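Local coordinates for protein beta-lactamase Mb2281c (Mycobacterium bovis, PDB 3I7J) that probably hydrolyses beta-lactam antibiotics or related substrates as a serine hydrolase of the beta-lactamase family, at residues 43-48 and 157-162; 50-55 and 166-171. All blocks are in the same frame, centred on the assembly; numbering follows the deposited sequence.

Contact 1 of 2, residues 43-48 and 157-162; sequences KPLVAR and AVFAGD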
loop_
_atom_site.group_PDB
_atom_site.type_symbol
_atom_site.label_atom_id
_atom_site.label_comp_id
_atom_site.label_asym_id
_atom_site.label_seq_id
_atom_site.Cartn_x
_atom_site.Cartn_y
_atom_site.Cartn_z
ATOM N N LYS A 43 -4.104 2.634 1.540
ATOM C CA LYS A 43 -3.886 1.525 2.460
ATOM C C LYS A 43 -2.501 1.387 3.073
ATOM O O LYS A 43 -2.383 1.197 4.272
ATOM C CB LYS A 43 -4.338 0.214 1.797
ATOM C CG LYS A 43 -5.864 0.161 1.611
ATOM C CD LYS A 43 -6.411 -1.250 1.379
ATOM C CE LYS A 43 -7.945 -1.253 1.384
ATOM N NZ LYS A 43 -8.544 -0.456 0.256
ATOM N N PRO A 44 -1.433 1.495 2.269
ATOM C CA PRO A 44 -0.095 1.363 2.857
ATOM C C PRO A 44 0.158 2.429 3.930
ATOM O O PRO A 44 0.860 2.181 4.917
ATOM C CB PRO A 44 0.833 1.513 1.647
ATOM C CG PRO A 44 -0.011 0.985 0.515
ATOM C CD PRO A 44 -1.355 1.626 0.805
ATOM N N LEU A 45 -0.424 3.610 3.742
ATOM C CA LEU A 45 -0.252 4.697 4.705
ATOM C C LEU A 45 -0.977 4.355 6.005
ATOM O O LEU A 45 -0.424 4.507 7.099
ATOM C CB LEU A 45 -0.794 6.014 4.133
ATOM C CG LEU A 45 -0.124 6.568 2.871
ATOM C CD1 LEU A 45 -0.849 7.832 2.432
ATOM C CD2 LEU A 45 1.348 6.885 3.150
ATOM N N VAL A 46 -2.216 3.892 5.884
ATOM C CA VAL A 46 -3.005 3.529 7.052
ATOM C C VAL A 46 -2.375 2.324 7.736
ATOM O O VAL A 46 -2.325 2.257 8.968
ATOM C CB VAL A 46 -4.470 3.205 6.654
ATOM C CG1 VAL A 46 -5.246 2.687 7.858
ATOM C CG2 VAL A 46 -5.140 4.455 6.100
ATOM N N ALA A 47 -1.893 1.375 6.939
ATOM C CA ALA A 47 -1.254 0.179 7.489
ATOM C C ALA A 47 -0.024 0.556 8.315
ATOM O O ALA A 47 0.206 -0.003 9.390
ATOM C CB ALA A 47 -0.846 -0.758 6.370
ATOM N N ARG A 48 0.767 1.503 7.815
ATOM C CA ARG A 48 1.962 1.906 8.541
ATOM C C ARG A 48 1.570 2.597 9.840
ATOM O O ARG A 48 2.262 2.476 10.858
ATOM C CB ARG A 48 2.826 2.837 7.694
ATOM C CG ARG A 48 4.226 3.035 8.253
ATOM C CD ARG A 48 4.959 1.713 8.320
ATOM N NE ARG A 48 6.354 1.836 7.917
ATOM C CZ ARG A 48 7.110 0.801 7.577
ATOM N NH1 ARG A 48 8.372 0.988 7.227
ATOM N NH2 ARG A 48 6.591 -0.424 7.583
ATOM N N ALA A 157 7.514 9.458 -2.221
ATOM C CA ALA A 157 8.913 9.101 -2.438
ATOM C C ALA A 157 9.589 8.949 -1.079
ATOM O O ALA A 157 10.374 8.025 -0.863
ATOM C CB ALA A 157 9.607 10.187 -3.251
ATOM N N VAL A 158 9.278 9.873 -0.173
ATOM C CA VAL A 158 9.810 9.852 1.183
ATOM C C VAL A 158 9.272 8.604 1.886
ATOM O O VAL A 158 10.004 7.913 2.597
ATOM C CB VAL A 158 9.365 11.112 1.973
ATOM C CG1 VAL A 158 9.813 11.011 3.423
ATOM C CG2 VAL A 158 9.950 12.367 1.326
ATOM N N PHE A 159 7.988 8.315 1.678
ATOM C CA PHE A 159 7.358 7.147 2.286
ATOM C C PHE A 159 8.065 5.883 1.814
ATOM O O PHE A 159 8.414 5.015 2.622
ATOM C CB PHE A 159 5.867 7.088 1.929
ATOM C CG PHE A 159 5.108 6.031 2.683
ATOM C CD1 PHE A 159 4.999 6.087 4.075
ATOM C CD2 PHE A 159 4.508 4.976 2.011
ATOM C CE1 PHE A 159 4.302 5.106 4.787
ATOM C CE2 PHE A 159 3.809 3.991 2.715
ATOM C CZ PHE A 159 3.707 4.058 4.112
ATOM N N ALA A 160 8.297 5.793 0.506
ATOM C CA ALA A 160 8.984 4.634 -0.067
ATOM C C ALA A 160 10.343 4.453 0.611
ATOM O O ALA A 160 10.837 3.332 0.741
ATOM C CB ALA A 160 9.170 4.824 -1.578
ATOM N N GLY A 161 10.938 5.564 1.042
ATOM C CA GLY A 161 12.222 5.492 1.712
ATOM C C GLY A 161 12.087 4.753 3.032
ATOM O O GLY A 161 12.955 3.968 3.424
ATOM N N ASP A 162 10.977 4.996 3.717
ATOM C CA ASP A 162 10.713 4.359 4.997
ATOM C C ASP A 162 10.434 2.870 4.782
ATOM O O ASP A 162 10.706 2.045 5.655
ATOM C CB ASP A 162 9.515 5.031 5.671
ATOM C CG ASP A 162 9.360 4.629 7.117
ATOM O OD1 ASP A 162 10.255 4.956 7.919
ATOM O OD2 ASP A 162 8.348 3.987 7.456
#

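Contact 2 of 2, residues 50-55 and 166-171; sequences AQVAVE and PSTVSA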
loop_
_atom_site.group_PDB
_atom_site.type_symbol
_atom_site.label_atom_id
_atom_site.label_comp_id
_atom_site.label_asym_id
_atom_site.label_seq_id
_atom_site.Cartn_x
_atom_site.Cartn_y
_atom_site.Cartn_z
ATOM N N ALA A 50 -1.130 1.897 11.541
ATOM C CA ALA A 50 -1.581 0.823 12.433
ATOM C C ALA A 50 -0.382 0.061 13.015
ATOM O O ALA A 50 -0.446 -0.459 14.128
ATOM C CB ALA A 50 -2.499 -0.143 11.687
ATOM N N GLN A 51 0.699 -0.007 12.242
ATOM C CA GLN A 51 1.913 -0.673 12.676
ATOM C C GLN A 51 2.567 0.153 13.785
ATOM O O GLN A 51 3.059 -0.395 14.771
ATOM C CB GLN A 51 2.877 -0.832 11.506
ATOM C CG GLN A 51 2.498 -1.949 10.540
ATOM C CD GLN A 51 3.167 -1.783 9.190
ATOM O OE1 GLN A 51 4.288 -1.289 9.106
ATOM N NE2 GLN A 51 2.486 -2.200 8.128
ATOM N N VAL A 52 2.568 1.471 13.623
ATOM C CA VAL A 52 3.140 2.345 14.633
ATOM C C VAL A 52 2.315 2.209 15.918
ATOM O O VAL A 52 2.870 2.177 17.013
ATOM C CB VAL A 52 3.133 3.831 14.179
ATOM C CG1 VAL A 52 3.590 4.730 15.328
ATOM C CG2 VAL A 52 4.065 4.012 12.982
ATOM N N ALA A 53 0.990 2.125 15.778
ATOM C CA ALA A 53 0.105 1.990 16.936
ATOM C C ALA A 53 0.401 0.716 17.735
ATOM O O ALA A 53 0.350 0.721 18.970
ATOM C CB ALA A 53 -1.350 2.006 16.496
ATOM N N VAL A 54 0.710 -0.371 17.035
ATOM C CA VAL A 54 1.035 -1.616 17.702
ATOM C C VAL A 54 2.306 -1.407 18.514
ATOM O O VAL A 54 2.392 -1.827 19.670
ATOM C CB VAL A 54 1.266 -2.774 16.686
ATOM C CG1 VAL A 54 1.803 -4.011 17.401
ATOM C CG2 VAL A 54 -0.046 -3.117 15.984
ATOM N N GLU A 55 3.293 -0.742 17.921
ATOM C CA GLU A 55 4.548 -0.498 18.631
ATOM C C GLU A 55 4.395 0.464 19.808
ATOM O O GLU A 55 5.161 0.378 20.766
ATOM C CB GLU A 55 5.632 -0.008 17.656
ATOM C CG GLU A 55 5.947 -1.048 16.580
ATOM C CD GLU A 55 7.402 -1.055 16.142
ATOM O OE1 GLU A 55 7.858 -0.082 15.524
ATOM O OE2 GLU A 55 8.088 -2.041 16.412
ATOM N N PRO A 166 13.218 1.008 7.104
ATOM C CA PRO A 166 12.271 1.378 8.162
ATOM C C PRO A 166 12.783 2.312 9.243
ATOM O O PRO A 166 13.834 2.079 9.829
ATOM C CB PRO A 166 11.839 0.025 8.721
ATOM C CG PRO A 166 13.035 -0.843 8.464
ATOM C CD PRO A 166 13.399 -0.453 7.064
ATOM N N SER A 167 12.032 3.379 9.491
ATOM C CA SER A 167 12.387 4.329 10.529
ATOM C C SER A 167 11.177 4.606 11.412
ATOM O O SER A 167 11.298 4.738 12.632
ATOM C CB SER A 167 12.865 5.641 9.926
ATOM O OG SER A 167 13.237 6.536 10.958
ATOM N N THR A 168 10.014 4.700 10.779
ATOM C CA THR A 168 8.764 4.965 11.475
ATOM C C THR A 168 8.357 3.778 12.353
ATOM O O THR A 168 7.552 3.924 13.270
ATOM C CB THR A 168 7.647 5.287 10.458
ATOM O OG1 THR A 168 6.631 6.058 11.097
ATOM C CG2 THR A 168 7.035 4.026 9.919
ATOM N N VAL A 169 8.914 2.605 12.054
ATOM C CA VAL A 169 8.661 1.391 12.827
ATOM C C VAL A 169 9.990 0.639 12.939
ATOM O O VAL A 169 10.941 0.942 12.221
ATOM C CB VAL A 169 7.594 0.444 12.162
ATOM C CG1 VAL A 169 6.262 1.166 12.026
ATOM C CG2 VAL A 169 8.076 -0.052 10.803
ATOM N N SER A 170 10.057 -0.332 13.840
ATOM C CA SER A 170 11.272 -1.111 14.029
ATOM C C SER A 170 11.510 -2.033 12.850
ATOM O O SER A 170 10.584 -2.383 12.116
ATOM C CB SER A 170 11.157 -1.961 15.287
ATOM O OG SER A 170 10.110 -2.907 15.127
ATOM N N ALA A 171 12.759 -2.439 12.680
ATOM C CA ALA A 171 13.115 -3.345 11.603
ATOM C C ALA A 171 12.311 -4.644 11.719
ATOM O O ALA A 171 11.955 -5.249 10.705
ATOM C CB ALA A 171 14.620 -3.644 11.650
#

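Contact 1 of 2, residues 43-48 and 157-162
Arg-48 and Phe-159 meet where helix 42-56 passes helix 153-164, whose short axes approach to 11.9 Å at 48°. With its CG anti to the backbone N (chi1 -167°), the arginine's CB meets the edge of the ring, in its plane, 3.9 Å from Phe-159 CZ, and CG is 4.0 Å from Phe-159 CE1. Bends at chi2 and chi3 then carry the chain past the phenylalanine to Asp-162. There Arg-48 NE and Arg-48 NH1 both donate to one carboxylate oxygen, each lying 3.0 Å from Asp-162 OD2 in a forked salt bridge; the position of that oxygen is less certain, so the bond lengths are approximate. Asp-162 OD1 is held by the backbone N of Ser-167 and Thr-168. The guanidinium and carboxylate planes stand nearly perpendicular, and NH2 is taken by Gln-51. Over one face of the Phe-159 ring sits Leu-45, its CD2 3.6 Å from the ring centroid in a CH-pi contact almost exactly on the normal. Pro-44 O also lies at the edge, 3.5 Å from Phe-159 CZ, with Pro-44 CB near CE2. This is buried helix-helix packing in a serine beta-lactamase fold, directly after the lysine of a probable SxxK motif (Ser-40, Lys-43).

Contact 2 of 2, residues 50-55 and 166-171
Gln-51 meets the loop through its first side-chain carbon, CB lying 4.0 Å from Val-169 CG1. Its amide reaches past this contact: OE1 accepts from Arg-48 NH2, while NE2 donates to the backbone oxygen of Leu-202, so both ends of the group are held and its rotation is fixed. Val-52 comes next and makes an apolar contact. Its CG2 branch touches two successive loop residues, 3.7 Å from Val-169 CG1 and 3.5 Å from Thr-168 O; Thr-168 OG1 also lies beside it. The two valines cross obliquely, and Val-52 also packs on Tyr-122 and Ala-126 of helix 119-131. The loop touched here joins helix 153-164 to helix 171-177 within the helical part of the beta-lactamase fold, and it packs on helix 42-56. One turn on, Glu-55 closes the contact with its carboxylate. A bend at chi2 places CD so that the carboxylate turns to Ser-170, and the two oxygens take separate donors of that one residue. Ser-170 N donates to Glu-55 OE1 at 2.8 Å with an N-H...O angle of 154°, and Ser-170 OG donates to Glu-55 OE2 over a short 2.5 Å. Each oxygen is met on its syn side, about 20° out of the carboxylate plane. Ser-170 is the N-cap of helix 171-177: OG also caps Met-173 N, and Glu-55 would favourably place negative charge next to that helix start. Glu-55 OE1 additionally rests 3.2 Å from Val-169 CA.

Contacts 1 and 2 follow one another along helix 42-56, their centres about 11 Å apart, and the partner segments come in the same order, from helix 153-164 into the loop behind it. Asp-162 couples them: its OD1 probably accepts hydrogen bonds from Ser-167 N at 2.8 Å and Thr-168 N at 2.9 Å, fixing the turn into the loop. Arg-48 CZ also packs 3.5 Å from Val-169 CG2. Contact 1 is the one nearer the probable active site, since its first segment begins with Lys-43, whose NZ bonds Tyr-99 OH and, weakly, Ser-40 OG. Contact 2 lies further out, its centre about 15 Å from the centre of the chain.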